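Local coordinates for protein ribonuclease T2 (Homo sapiens, PDB 3T0O) that cleaves single-stranded RNA, preferentially between purine and uridine, and so supplies the innate immune system with microbial RNA fragments that TLR8 senses, at residues A[14-19]-A[174-179]; A[23-28]-A[75-80]; A[38-43]-A[116-121]. One frame throughout, in Å; residues are numbered along the deposited sequence. Where two conformers were deposited one is given.

Contact 1 of 3, residues A[14-19]-A[174-179]; sequences IMVQHW and QIELCL
Val16 packs against Gln174 and Glu176, two side chains of the neighbouring strand on the same face; Glu176 is its cross-strand pair. Gln174, with CG anti to its backbone N (chi1 -178°) and the chain extended beyond, slants across Val16 so that CD comes within 3.2 Å of Val16 CG1. Glu176 instead runs beside Val16, pointing the same way, and its aliphatic part also takes Ile14, whose CG2 sits 3.6 Å from Glu176 CB. Compact Val16 suits the place, its CG1 methyl lying against both Gln174 and Glu176 OE2. The His18 ring lies alongside the Gln174 amide, their planes 30° apart; a water in the ring plane is 2.7 Å from His18 ND1 and donates to Gln174 OE1. That oxygen is also hydrogen-bonded to ND1 of His41, a predicted active-site residue, while Gln174 NE2 is held by Gln159. On the other face Met15 CB meets Leu179 CD1 at 3.8 Å. Four straight backbone bonds pair Met15 with Leu177 and Gln17 with Ile175, antiparallel pairing in the central sheet of the RNase T2 alpha/beta fold, with His18, Gln174 and Glu176 on the His41 face and mostly apolar side chains, Gln17 among them, facing helix 107-121.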
# COMPACT_ATOMS: atom_id res chain seq x y z
N ILE A 14 2.58 8.26 4.56
CA ILE A 14 3.23 7.20 3.78
C ILE A 14 2.17 6.48 2.97
O ILE A 14 1.21 5.94 3.57
CB ILE A 14 3.95 6.24 4.72
CG1 ILE A 14 4.94 6.93 5.62
CG2 ILE A 14 4.75 5.19 3.84
CD1 ILE A 14 5.38 6.02 6.81
N MET A 15 2.25 6.53 1.63
CA MET A 15 1.32 5.77 0.81
C MET A 15 1.94 4.39 0.67
O MET A 15 3.03 4.25 0.15
CB MET A 15 1.14 6.39 -0.57
CG MET A 15 0.42 5.46 -1.54
SD MET A 15 -1.29 5.00 -1.05
CE MET A 15 -1.96 4.26 -2.51
N VAL A 16 1.24 3.36 1.14
CA VAL A 16 1.79 2.02 1.25
C VAL A 16 1.02 1.16 0.30
O VAL A 16 -0.23 1.07 0.36
CB VAL A 16 1.54 1.51 2.67
CG1 VAL A 16 2.17 0.10 2.79
CG2 VAL A 16 2.17 2.52 3.64
N GLN A 17 1.71 0.48 -0.65
CA GLN A 17 1.06 -0.39 -1.62
C GLN A 17 1.77 -1.75 -1.51
O GLN A 17 2.94 -1.80 -1.19
CB GLN A 17 1.26 0.18 -3.01
CG GLN A 17 0.49 1.49 -3.18
CD GLN A 17 0.74 2.13 -4.51
OE1 GLN A 17 1.63 3.01 -4.65
NE2 GLN A 17 0.06 1.68 -5.49
N HIS A 18 1.01 -2.80 -1.74
CA HIS A 18 1.57 -4.15 -1.57
C HIS A 18 1.19 -5.07 -2.69
O HIS A 18 0.29 -4.80 -3.44
CB HIS A 18 1.31 -4.70 -0.16
CG HIS A 18 -0.15 -4.75 0.23
ND1 HIS A 18 -0.51 -4.98 1.54
CD2 HIS A 18 -1.29 -4.53 -0.47
CE1 HIS A 18 -1.83 -5.00 1.61
NE2 HIS A 18 -2.33 -4.66 0.43
N TRP A 19 1.96 -6.16 -2.80
CA TRP A 19 1.84 -7.10 -3.88
C TRP A 19 1.12 -8.30 -3.35
O TRP A 19 1.65 -9.04 -2.55
CB TRP A 19 3.26 -7.45 -4.35
CG TRP A 19 3.25 -8.39 -5.50
CD1 TRP A 19 3.79 -9.69 -5.56
CD2 TRP A 19 2.71 -8.14 -6.81
NE1 TRP A 19 3.60 -10.21 -6.82
CE2 TRP A 19 2.93 -9.30 -7.59
CE3 TRP A 19 2.08 -7.04 -7.39
CZ2 TRP A 19 2.53 -9.40 -8.94
CZ3 TRP A 19 1.66 -7.14 -8.71
CH2 TRP A 19 1.85 -8.31 -9.46
N GLN A 174 6.15 -4.92 -0.61
CA GLN A 174 5.48 -3.62 -0.26
C GLN A 174 6.35 -2.47 -0.70
O GLN A 174 7.56 -2.55 -0.55
CB GLN A 174 5.18 -3.63 1.26
CG GLN A 174 4.44 -2.36 1.73
CD GLN A 174 3.75 -2.70 3.07
OE1 GLN A 174 2.63 -3.16 3.04
NE2 GLN A 174 4.39 -2.36 4.14
N ILE A 175 5.73 -1.44 -1.28
CA ILE A 175 6.47 -0.26 -1.73
C ILE A 175 5.82 0.93 -1.09
O ILE A 175 4.58 1.07 -1.13
CB ILE A 175 6.42 -0.20 -3.21
CG1 ILE A 175 7.25 -1.37 -3.82
CG2 ILE A 175 6.85 1.23 -3.70
CD1 ILE A 175 7.13 -1.44 -5.39
N GLU A 176 6.62 1.72 -0.44
CA GLU A 176 6.13 2.90 0.34
C GLU A 176 6.68 4.14 -0.30
O GLU A 176 7.85 4.22 -0.64
CB GLU A 176 6.55 2.86 1.80
CG GLU A 176 6.03 1.54 2.41
CD GLU A 176 6.28 1.48 3.86
OE1 GLU A 176 7.09 2.25 4.34
OE2 GLU A 176 5.69 0.60 4.51
N LEU A 177 5.81 5.15 -0.46
CA LEU A 177 6.23 6.46 -1.02
C LEU A 177 5.72 7.49 -0.01
O LEU A 177 4.54 7.50 0.37
CB LEU A 177 5.58 6.75 -2.38
CG LEU A 177 6.11 5.81 -3.50
CD1 LEU A 177 5.10 5.73 -4.66
CD2 LEU A 177 7.47 6.38 -3.94
N CYS A 178 6.62 8.37 0.41
CA CYS A 178 6.20 9.39 1.39
C CYS A 178 5.59 10.58 0.67
O CYS A 178 5.93 10.93 -0.45
CB CYS A 178 7.38 9.82 2.23
SG CYS A 178 7.74 8.44 3.40
N LEU A 179 4.66 11.22 1.38
CA LEU A 179 3.84 12.31 0.80
C LEU A 179 3.71 13.43 1.80
O LEU A 179 3.70 13.21 3.02
CB LEU A 179 2.41 11.81 0.45
CG LEU A 179 2.34 10.66 -0.53
CD1 LEU A 179 0.88 10.20 -0.61
CD2 LEU A 179 2.82 11.07 -1.89
O HOH W 1 1.42 -5.69 3.34

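Contact 2 of 3, residues A[23-28]-A[75-80]; sequences VCEKIQ and DVIHSF
Two irregular loops meet here, residues 23-28 leaving the short helix 20-23 and residues 75-80 folded round an Asx turn that begins at Asp75. Backbone bonds to the carboxylate shape the second loop: Asp75 OD1 accepts from Ile77 N nearly along its C-O axis and from Ser79 N, 2.9 Å away, from above the carboxylate plane, while OD2 takes Phe80 N. An aspartate suits the spot because its short chain brings two acceptors back over its own loop.

The apolar contacts lie at the start of both segments. Val23 CG2, placed between its backbone N and carbonyl carbon, crosses obliquely to Val76 CG2 at 3.8 Å, and Cys24 SG, tied to Cys31 by a disulfide, rests 3.9 Å from Val76 CB. Cys24 CA also makes a CA-H...O contact of 3.2 Å with Val76 O. Behind them the side chains of Val76 and Ile77 touch His18, and Ile77 also touches the predicted active-site His41.

Glu25 lies side by side with Ile77, its CB 3.4 Å from Ile77 O, and its carboxylate reaches on to a salt bridge with Arg212. A water bridges the loops, accepting from Glu25 N and donating to Ile77 O and apparently to Ser79 OG.

At the far end Gln28, with CG in the crowded place between backbone N and carbonyl carbon (chi1 59°) and the chain extended beyond it, offers its amide to backbone carbonyls: NE2 makes a weak bond to His78 O and a better one, 2.9 Å, to Ser79 O, its nitrogen standing 51° out of the Ser79 carbonyl plane.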
# COMPACT_ATOMS: atom_id res chain seq x y z
N VAL A 23 1.98 -10.93 -0.15
CA VAL A 23 1.45 -10.72 1.18
C VAL A 23 0.28 -11.60 1.58
O VAL A 23 -0.02 -11.72 2.80
CB VAL A 23 1.17 -9.23 1.47
CG1 VAL A 23 2.48 -8.35 1.32
CG2 VAL A 23 0.02 -8.68 0.61
N CYS A 24 -0.42 -12.13 0.59
CA CYS A 24 -1.54 -13.02 0.89
C CYS A 24 -1.09 -14.12 1.83
O CYS A 24 -0.01 -14.73 1.68
CB CYS A 24 -2.01 -13.63 -0.44
SG CYS A 24 -3.15 -12.56 -1.31
N GLU A 25 -1.98 -14.45 2.75
CA GLU A 25 -1.66 -15.46 3.79
C GLU A 25 -2.50 -16.67 3.71
O GLU A 25 -2.16 -17.71 4.27
CB GLU A 25 -1.88 -14.82 5.17
CG GLU A 25 -0.85 -13.74 5.41
CD GLU A 25 -0.77 -13.25 6.88
OE1 GLU A 25 -1.51 -13.76 7.74
OE2 GLU A 25 0.01 -12.29 7.10
N LYS A 26 -3.66 -16.57 3.09
CA LYS A 26 -4.55 -17.74 3.02
C LYS A 26 -5.21 -17.70 1.67
O LYS A 26 -5.42 -16.62 1.12
CB LYS A 26 -5.65 -17.65 4.06
CG LYS A 26 -5.25 -17.71 5.45
CD LYS A 26 -6.47 -18.26 6.16
CE LYS A 26 -6.85 -17.43 7.36
NZ LYS A 26 -7.93 -18.14 8.08
N ILE A 27 -5.54 -18.88 1.15
CA ILE A 27 -6.12 -18.93 -0.20
C ILE A 27 -7.63 -18.85 0.05
O ILE A 27 -8.34 -19.83 0.17
CB ILE A 27 -5.74 -20.21 -0.98
CG1 ILE A 27 -4.26 -20.17 -1.30
CG2 ILE A 27 -6.62 -20.32 -2.33
CD1 ILE A 27 -3.70 -21.45 -1.85
N GLN A 28 -8.07 -17.61 0.21
CA GLN A 28 -9.44 -17.27 0.49
C GLN A 28 -9.76 -15.85 0.07
O GLN A 28 -8.93 -14.99 0.11
CB GLN A 28 -9.76 -17.44 1.95
CG GLN A 28 -8.94 -16.63 2.86
CD GLN A 28 -9.35 -16.99 4.23
OE1 GLN A 28 -9.64 -18.17 4.50
NE2 GLN A 28 -9.48 -16.01 5.09
N ASP A 75 -8.70 -6.81 0.75
CA ASP A 75 -8.04 -7.37 1.91
C ASP A 75 -7.21 -8.53 1.50
O ASP A 75 -7.69 -9.62 1.31
CB ASP A 75 -9.09 -7.78 2.92
CG ASP A 75 -8.49 -8.39 4.17
OD1 ASP A 75 -7.25 -8.55 4.21
OD2 ASP A 75 -9.26 -8.75 5.10
N VAL A 76 -5.93 -8.27 1.32
CA VAL A 76 -4.99 -9.32 0.89
C VAL A 76 -3.98 -9.64 1.95
O VAL A 76 -2.95 -10.27 1.63
CB VAL A 76 -4.31 -8.92 -0.44
CG1 VAL A 76 -5.38 -8.84 -1.54
CG2 VAL A 76 -3.53 -7.59 -0.31
N ILE A 77 -4.32 -9.35 3.21
CA ILE A 77 -3.45 -9.80 4.32
C ILE A 77 -4.21 -10.85 5.08
O ILE A 77 -3.82 -12.02 5.01
CB ILE A 77 -3.10 -8.62 5.16
CG1 ILE A 77 -2.20 -7.68 4.32
CG2 ILE A 77 -2.31 -9.13 6.38
CD1 ILE A 77 -1.94 -6.38 4.92
N HIS A 78 -5.29 -10.51 5.78
CA HIS A 78 -6.05 -11.57 6.42
C HIS A 78 -7.14 -12.17 5.58
O HIS A 78 -7.63 -13.29 5.88
CB HIS A 78 -6.75 -11.09 7.64
CG HIS A 78 -5.81 -10.69 8.72
ND1 HIS A 78 -4.83 -11.54 9.22
CD2 HIS A 78 -5.66 -9.51 9.36
CE1 HIS A 78 -4.12 -10.88 10.12
NE2 HIS A 78 -4.61 -9.65 10.24
N SER A 79 -7.51 -11.39 4.55
CA SER A 79 -8.51 -11.87 3.63
C SER A 79 -9.76 -12.30 4.37
O SER A 79 -10.28 -13.39 4.12
CB SER A 79 -7.97 -13.00 2.72
OG SER A 79 -6.95 -12.45 1.90
N PHE A 80 -10.24 -11.47 5.29
CA PHE A 80 -11.48 -11.78 5.99
C PHE A 80 -12.62 -11.62 4.96
O PHE A 80 -12.53 -10.82 3.99
CB PHE A 80 -11.66 -10.74 7.10
CG PHE A 80 -10.68 -10.85 8.25
CD1 PHE A 80 -10.48 -12.07 8.90
CD2 PHE A 80 -10.01 -9.74 8.69
CE1 PHE A 80 -9.60 -12.19 9.98
CE2 PHE A 80 -9.15 -9.85 9.85
CZ PHE A 80 -8.96 -11.05 10.44
O HOH W 2 -4.74 -13.80 3.11

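Contact 3 of 3, residues A[38-43]-A[116-121]; sequences WTIHGL and ELYREL
Tyr118 carries this contact, reaching from helix 107-121 to the start of strand 39-45. Its hydroxyl donates to Trp38 O across a short 2.6 Å, and the acceptor lies at the ring's edge, in the ring plane. Seen from the other partner, the OH is in the plane of the Trp38 carbonyl, with a C=O...donor angle of 159°. The flank of the ring is met obliquely by Ile40: its CG1 comes within 3.4 Å of Tyr118 CD1, and Ile40 CD1 reaches 3.6 Å from Tyr118 CB. Tyrosine suits the place because it joins a long apolar ring to a polar tip, and the longer branch of isoleucine, CG1 and CD1, lies along the base of that ring. Further along the strand Leu43 CD2 touches Leu117 CD1 at 4.2 Å, a looser meeting of two leucine tips.

The torsions explain the reach. Tyr118 has CG anti to its backbone N (chi1 174°), which carries the ring off the helix toward the strand, whereas Ile40 turns CG1 anti to its carbonyl carbon, toward the helix.

In the next shell Gln17 touches the Tyr118 ring, Met15 packs on Ile40, and Leu179 touches both Leu43 and Leu117. Trp38 is held at its N by Asn124 and at its NE1 by Tyr224. Beyond Ile40, His41 and Gly42 both face Val16 in a classic beta bulge.

Every touching residue is buried, so the one polar tip brought into this apolar interface has its proton accepted by a backbone oxygen, which also fixes where the ring ends: the bond ties the helix to the residue just before strand 39-45, the strand that holds the predicted active-site His41.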
# COMPACT_ATOMS: atom_id res chain seq x y z
N TRP A 38 -0.37 -4.30 -7.95
CA TRP A 38 -0.18 -3.71 -6.65
C TRP A 38 -1.40 -3.01 -6.20
O TRP A 38 -2.07 -2.33 -6.99
CB TRP A 38 0.94 -2.64 -6.73
CG TRP A 38 2.29 -3.31 -6.99
CD1 TRP A 38 2.78 -3.76 -8.24
CD2 TRP A 38 3.28 -3.64 -6.02
NE1 TRP A 38 4.00 -4.38 -8.03
CE2 TRP A 38 4.35 -4.30 -6.71
CE3 TRP A 38 3.38 -3.43 -4.64
CZ2 TRP A 38 5.47 -4.78 -6.05
CZ3 TRP A 38 4.52 -3.88 -3.97
CH2 TRP A 38 5.57 -4.53 -4.69
N THR A 39 -1.74 -3.23 -4.92
CA THR A 39 -2.95 -2.60 -4.37
C THR A 39 -2.61 -1.78 -3.13
O THR A 39 -1.48 -1.79 -2.63
CB THR A 39 -4.00 -3.70 -3.91
OG1 THR A 39 -3.34 -4.57 -2.97
CG2 THR A 39 -4.40 -4.50 -5.12
N ILE A 40 -3.62 -1.01 -2.65
CA ILE A 40 -3.42 -0.14 -1.52
C ILE A 40 -3.39 -0.90 -0.22
O ILE A 40 -4.32 -1.68 0.07
CB ILE A 40 -4.56 0.87 -1.44
CG1 ILE A 40 -4.61 1.68 -2.74
CG2 ILE A 40 -4.31 1.75 -0.20
CD1 ILE A 40 -5.90 2.55 -2.82
N HIS A 41 -2.33 -0.73 0.55
CA HIS A 41 -2.37 -1.15 1.94
C HIS A 41 -2.96 -0.02 2.79
O HIS A 41 -3.99 -0.21 3.46
CB HIS A 41 -1.00 -1.49 2.36
CG HIS A 41 -0.99 -2.16 3.69
ND1 HIS A 41 0.13 -2.78 4.18
CD2 HIS A 41 -1.97 -2.32 4.61
CE1 HIS A 41 -0.14 -3.28 5.38
NE2 HIS A 41 -1.40 -3.04 5.67
N GLY A 42 -2.38 1.19 2.71
CA GLY A 42 -3.05 2.29 3.34
C GLY A 42 -2.26 3.58 3.17
O GLY A 42 -1.22 3.60 2.52
N LEU A 43 -2.82 4.66 3.72
CA LEU A 43 -2.22 5.95 3.73
C LEU A 43 -1.97 6.32 5.17
O LEU A 43 -2.90 6.57 5.93
CB LEU A 43 -3.16 6.95 3.03
CG LEU A 43 -2.60 8.37 3.08
CD1 LEU A 43 -1.38 8.51 2.22
CD2 LEU A 43 -3.70 9.36 2.53
N GLU A 116 -7.43 8.37 -4.86
CA GLU A 116 -6.93 9.29 -5.90
C GLU A 116 -5.47 9.21 -6.01
O GLU A 116 -4.93 9.13 -7.11
CB GLU A 116 -7.34 10.70 -5.53
CG GLU A 116 -7.07 11.73 -6.54
CD GLU A 116 -7.74 13.03 -6.12
OE1 GLU A 116 -7.60 13.45 -4.94
OE2 GLU A 116 -8.44 13.64 -6.96
N LEU A 117 -4.78 9.20 -4.87
CA LEU A 117 -3.31 9.13 -4.88
C LEU A 117 -2.85 7.84 -5.51
O LEU A 117 -1.87 7.81 -6.27
CB LEU A 117 -2.82 9.17 -3.41
CG LEU A 117 -2.97 10.58 -2.89
CD1 LEU A 117 -2.68 10.50 -1.40
CD2 LEU A 117 -1.88 11.48 -3.55
N TYR A 118 -3.56 6.74 -5.21
CA TYR A 118 -3.16 5.47 -5.83
C TYR A 118 -3.26 5.58 -7.38
O TYR A 118 -2.36 5.11 -8.06
CB TYR A 118 -4.22 4.45 -5.38
CG TYR A 118 -4.09 3.07 -6.03
CD1 TYR A 118 -3.06 2.23 -5.66
CD2 TYR A 118 -5.00 2.67 -6.98
CE1 TYR A 118 -2.99 0.94 -6.26
CE2 TYR A 118 -4.95 1.41 -7.58
CZ TYR A 118 -3.95 0.56 -7.18
OH TYR A 118 -3.94 -0.68 -7.82
N ARG A 119 -4.31 6.21 -7.89
CA ARG A 119 -4.50 6.38 -9.34
C ARG A 119 -3.44 7.27 -9.96
O ARG A 119 -3.00 7.05 -11.10
CB ARG A 119 -5.91 7.00 -9.61
CG ARG A 119 -7.06 6.07 -9.15
CD ARG A 119 -8.47 6.53 -9.59
NE ARG A 119 -8.79 7.91 -9.25
CZ ARG A 119 -9.58 8.31 -8.25
NH1 ARG A 119 -10.16 7.46 -7.42
NH2 ARG A 119 -9.79 9.61 -8.09
N GLU A 120 -3.10 8.35 -9.24
CA GLU A 120 -2.18 9.34 -9.74
C GLU A 120 -0.77 8.76 -9.70
O GLU A 120 0.05 8.97 -10.62
CB GLU A 120 -2.26 10.62 -8.91
CG GLU A 120 -3.56 11.35 -9.15
CD GLU A 120 -3.72 12.58 -8.30
OE1 GLU A 120 -2.86 12.88 -7.45
OE2 GLU A 120 -4.73 13.24 -8.54
N LEU A 121 -0.46 8.00 -8.66
CA LEU A 121 0.86 7.45 -8.65
C LEU A 121 1.04 6.35 -9.70
O LEU A 121 2.09 6.21 -10.38
CB LEU A 121 1.13 6.83 -7.28
CG LEU A 121 1.22 7.97 -6.26
CD1 LEU A 121 1.19 7.30 -4.87
CD2 LEU A 121 2.51 8.83 -6.41

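Overall arrangement
From the N terminus, strand 12-18 comes first; its partner in contact 1, strand 171-180, arrives more than 150 residues later, closing the longest loop and enclosing both other contacts. Just past the strand, residues 23-28 open contact 2, completed by residues 75-80. Between these, residues 38-43 open contact 3, completed only at 116-121, so contacts 2 and 3 cross. Contact 1 joins strands of the central sheet, contact 3 fastens helix 107-121 to the neighbouring strand 39-45, and contact 2 joins two loops that pack on His18, at the end of strand 12-18, and on Thr39 and His41 of strand 39-45. His18 and His41 draw all three together, for Ile77 packs against both rings.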